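Aminopeptidase-like protein (Chaetomium thermophilum, PDB 5JM6) probably acts as a zinc-dependent aminopeptidase of the M18 family, a dodecamer linked to the Cvt pathway of selective autophagy. Local coordinates at the interface of chains A and B and the interface of chains A and C. Numbering follows the deposited sequence. Chains: chain A/B/C, Aminopeptidase-like protein.

Contacts 1 and 2 lie on different faces of chain A, their C-alpha centres about 52 Å apart, and share no residue. Contact 1 joins loops of chains A and B across a two-fold symmetric interface, so its twin recurs with the chains exchanged. Contact 2 sets the start of helix 430-443 of chain A against strands 174-183 and 277-286 of chain C, in an interface that is not an exact two-fold. Each subunit thus meets neighbours through two unlike surfaces, and their combination can extend a pair into the twelve-subunit assembly that the dodecameric protein forms.

Contact 1: the interface of chains A and B. Residues chain A 171, 203, 206, 208; chain B 168, 483, 486.
A loop-to-loop junction across the two-fold interface of the M18 aminopeptidase brings A:Asp171 and A:Thr206 against B:Ser483, B:Ser486 and B:Thr168, the last in the short 3-10 helix 167-169. The hydroxyl OG of B:Ser486 donates to the carboxylate oxygen OD1 of A:Asp171 at 2.8 Å, coming from above the carboxylate plane, 50° out of it. Within chain A the same OD1 accepts OG1 of A:Thr206 at 2.7 Å through its syn lone pair. OD1 therefore serves one hydroxyl from each subunit. The other oxygen, OD2, takes the backbone N of A:Thr206 at 3.0 Å, so both carboxylate oxygens are tied to one threonine and the rotation of the group is restrained. A second-shell residue, A:Arg203, adds a long salt bridge from NH1 to OD2 of A:Asp171, 3.4 Å; its chain bends at chi3 (-101°), bringing one guanidinium face over CA of A:Asp171. This charge would be expected to favour the ionised carboxylate.

With chi1 at 55°, OG1 of A:Thr206 stays near its own backbone N, and the two can address the two oxygens of A:Asp171. The two threonine side chains cross obliquely, CG2 of A:Thr206 lying 4.1 Å from CG2 of B:Thr168. The methyl CG2 of B:Thr168 also lies 3.5 Å from OD1 of A:Asp171. Beside them, a water bridges the backbone N of B:Ser483 to that of A:Ala208. The chain B serines bracket the zinc ligand B:His485, so this small polar join, repeated by symmetry, probably helps hold the subunits together and may help position that active-site loop.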
loop_
_atom_site.group_PDB
_atom_site.type_symbol
_atom_site.label_atom_id
_atom_site.label_comp_id
_atom_site.label_asym_id
_atom_site.label_seq_id
_atom_site.Cartn_x
_atom_site.Cartn_y
_atom_site.Cartn_z
ATOM N N ASP A 171 -13.873 -32.155 -7.579
ATOM C CA ASP A 171 -13.879 -33.134 -8.669
ATOM C C ASP A 171 -13.463 -34.534 -8.216
ATOM O O ASP A 171 -12.679 -35.206 -8.887
ATOM C CB ASP A 171 -12.967 -32.675 -9.814
ATOM C CG ASP A 171 -13.412 -31.359 -10.432
ATOM O OD1 ASP A 171 -12.543 -30.626 -10.950
ATOM O OD2 ASP A 171 -14.623 -31.057 -10.407
ATOM N N ARG A 203 -20.788 -34.985 -5.974
ATOM C CA ARG A 203 -19.612 -34.383 -6.560
ATOM C C ARG A 203 -19.566 -32.879 -6.309
ATOM O O ARG A 203 -20.595 -32.207 -6.370
ATOM C CB ARG A 203 -19.599 -34.704 -8.049
ATOM C CG ARG A 203 -18.666 -33.890 -8.880
ATOM C CD ARG A 203 -18.423 -34.618 -10.172
ATOM N NE ARG A 203 -17.146 -35.311 -10.181
ATOM C CZ ARG A 203 -16.098 -34.885 -10.872
ATOM N NH1 ARG A 203 -16.202 -33.784 -11.600
ATOM N NH2 ARG A 203 -14.957 -35.555 -10.842
ATOM N N THR A 206 -15.561 -28.207 -10.008
ATOM C CA THR A 206 -14.798 -26.983 -10.192
ATOM C C THR A 206 -15.386 -26.149 -11.319
ATOM O O THR A 206 -16.188 -26.633 -12.118
ATOM C CB THR A 206 -13.318 -27.265 -10.494
ATOM O OG1 THR A 206 -13.215 -28.130 -11.627
ATOM C CG2 THR A 206 -12.654 -27.927 -9.316
ATOM N N ALA A 208 -14.533 -23.936 -14.764
ATOM C CA ALA A 208 -13.512 -23.859 -15.803
ATOM C C ALA A 208 -12.625 -22.638 -15.567
ATOM O O ALA A 208 -13.095 -21.619 -15.062
ATOM C CB ALA A 208 -14.156 -23.799 -17.180
ATOM N N THR B 168 -6.379 -29.524 -9.731
ATOM C CA THR B 168 -7.014 -30.839 -9.687
ATOM C C THR B 168 -6.053 -32.007 -9.945
ATOM O O THR B 168 -6.441 -33.164 -9.795
ATOM C CB THR B 168 -8.187 -30.938 -10.695
ATOM O OG1 THR B 168 -7.685 -30.939 -12.037
ATOM C CG2 THR B 168 -9.151 -29.776 -10.513
ATOM N N SER B 483 -16.718 -28.044 -15.284
ATOM C CA SER B 483 -15.312 -28.159 -14.893
ATOM C C SER B 483 -14.424 -28.596 -16.050
ATOM O O SER B 483 -13.647 -29.544 -15.936
ATOM C CB SER B 483 -15.150 -29.120 -13.709
ATOM O OG SER B 483 -15.814 -30.354 -13.907
ATOM N N SER B 486 -10.456 -29.673 -16.099
ATOM C CA SER B 486 -10.121 -30.453 -14.913
ATOM C C SER B 486 -9.528 -31.797 -15.311
ATOM O O SER B 486 -9.775 -32.291 -16.411
ATOM C CB SER B 486 -11.347 -30.683 -14.036
ATOM O OG SER B 486 -11.075 -31.680 -13.065
HETATM O O HOH W 1 -17.390 -25.020 -15.650
#

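Contact 2: the interface of chains A and C. Residues chain A 430-431; chain C 179, 181, 279-281.
A:Ser430, the first residue of helix 430-443, meets the carboxylate of C:Glu281 on strand 277-286, with C:Arg179 of strand 174-183 alongside. Hydrogen bonds across the interface converge on the carboxylate oxygen OE2 of C:Glu281. The hydroxyl OG of A:Ser430 donates to OE2 at 2.6 Å, using the anti lone pair, away from the other oxygen. The backbone N of A:Ser430 reaches the same OE2 at 3.2 Å, but from well above the carboxylate plane, 59° out of it. A chi1 of 68° keeps the serine OG on the same side as the backbone N, which lets both reach one oxygen. Because the N belongs to the first turn of the helix, the helix dipole would probably favour a negative group here.

Charge pairing on the chain C side fixes that oxygen. C:Arg179 grips OE2 side-on with two nitrogens, NE at 3.1 Å and NH2 at 2.7 Å from OE2 of C:Glu281, the oxygen lying at the edge and in the plane of the guanidinium. OE2 thus receives donors from both subunits. An additional approach of C:Arg179 NE to the serine hydroxyl is weak. The arginine chain runs extended from CG to NE, carrying its guanidinium out to the helix start.

Apolar packing flanks the polar cluster. The methyl CG2 of A:Val431 rests over one guanidinium face, towards its rim, at 3.7 Å from CZ of C:Arg179, and the two side chains cross at about a right angle. The same methyl touches CD1 of C:Ile181 at 3.8 Å, and CB of A:Ser430 lies 3.9 Å from CB of C:Glu281. By capping a helix start of one subunit with a glutamate of the next, the site probably helps to orient neighbouring subunits in the dodecamer.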
loop_
_atom_site.group_PDB
_atom_site.type_symbol
_atom_site.label_atom_id
_atom_site.label_comp_id
_atom_site.label_asym_id
_atom_site.label_seq_id
_atom_site.Cartn_x
_atom_site.Cartn_y
_atom_site.Cartn_z
ATOM N N SER A 430 13.636 -38.840 26.641
ATOM C CA SER A 430 14.804 -39.719 26.609
ATOM C C SER A 430 14.503 -41.083 27.230
ATOM O O SER A 430 15.030 -42.101 26.784
ATOM C CB SER A 430 15.999 -39.060 27.309
ATOM O OG SER A 430 15.797 -38.934 28.704
ATOM N N VAL A 431 13.640 -41.109 28.240
ATOM C CA VAL A 431 13.250 -42.378 28.841
ATOM C C VAL A 431 12.306 -43.151 27.918
ATOM O O VAL A 431 12.515 -44.338 27.671
ATOM C CB VAL A 431 12.590 -42.176 30.213
ATOM C CG1 VAL A 431 12.118 -43.510 30.769
ATOM C CG2 VAL A 431 13.568 -41.506 31.173
ATOM N N ARG C 179 20.136 -35.020 31.997
ATOM C CA ARG C 179 20.271 -36.400 32.440
ATOM C C ARG C 179 20.643 -37.338 31.295
ATOM O O ARG C 179 20.293 -37.101 30.137
ATOM C CB ARG C 179 18.974 -36.875 33.082
ATOM C CG ARG C 179 17.819 -36.901 32.114
ATOM C CD ARG C 179 16.630 -37.599 32.712
ATOM N NE ARG C 179 15.505 -37.616 31.789
ATOM C CZ ARG C 179 14.275 -37.979 32.129
ATOM N NH1 ARG C 179 14.016 -38.354 33.375
ATOM N NH2 ARG C 179 13.305 -37.964 31.226
ATOM N N ILE C 181 20.721 -41.526 30.086
ATOM C CA ILE C 181 20.247 -42.872 30.331
ATOM C C ILE C 181 21.413 -43.815 30.078
ATOM O O ILE C 181 21.789 -44.069 28.933
ATOM C CB ILE C 181 19.058 -43.221 29.416
ATOM C CG1 ILE C 181 18.012 -42.103 29.449
ATOM C CG2 ILE C 181 18.448 -44.546 29.803
ATOM C CD1 ILE C 181 17.375 -41.889 30.807
ATOM N N ASN C 279 20.660 -43.088 25.725
ATOM C CA ASN C 279 20.047 -41.825 25.339
ATOM C C ASN C 279 20.395 -40.784 26.380
ATOM O O ASN C 279 20.897 -41.115 27.455
ATOM C CB ASN C 279 18.523 -41.951 25.219
ATOM C CG ASN C 279 17.963 -41.174 24.040
ATOM O OD1 ASN C 279 17.980 -39.943 24.023
ATOM N ND2 ASN C 279 17.453 -41.896 23.049
ATOM N N TRP C 280 20.153 -39.520 26.064
ATOM C CA TRP C 280 20.263 -38.493 27.080
ATOM C C TRP C 280 19.282 -37.361 26.831
ATOM O O TRP C 280 18.713 -37.233 25.744
ATOM C CB TRP C 280 21.698 -37.947 27.187
ATOM C CG TRP C 280 22.296 -37.296 25.960
ATOM C CD1 TRP C 280 21.655 -36.515 25.042
ATOM C CD2 TRP C 280 23.684 -37.285 25.592
ATOM N NE1 TRP C 280 22.546 -36.065 24.098
ATOM C CE2 TRP C 280 23.798 -36.519 24.415
ATOM C CE3 TRP C 280 24.836 -37.864 26.133
ATOM C CZ2 TRP C 280 25.020 -36.319 23.771
ATOM C CZ3 TRP C 280 26.047 -37.666 25.488
ATOM C CH2 TRP C 280 26.127 -36.900 24.320
ATOM N N GLU C 281 19.052 -36.576 27.876
ATOM C CA GLU C 281 18.238 -35.385 27.773
ATOM C C GLU C 281 19.082 -34.196 28.216
ATOM O O GLU C 281 19.257 -33.969 29.410
ATOM C CB GLU C 281 16.993 -35.541 28.648
ATOM C CG GLU C 281 15.704 -35.154 27.976
ATOM C CD GLU C 281 14.463 -35.596 28.742
ATOM O OE1 GLU C 281 13.601 -34.736 29.023
ATOM O OE2 GLU C 281 14.334 -36.803 29.042
#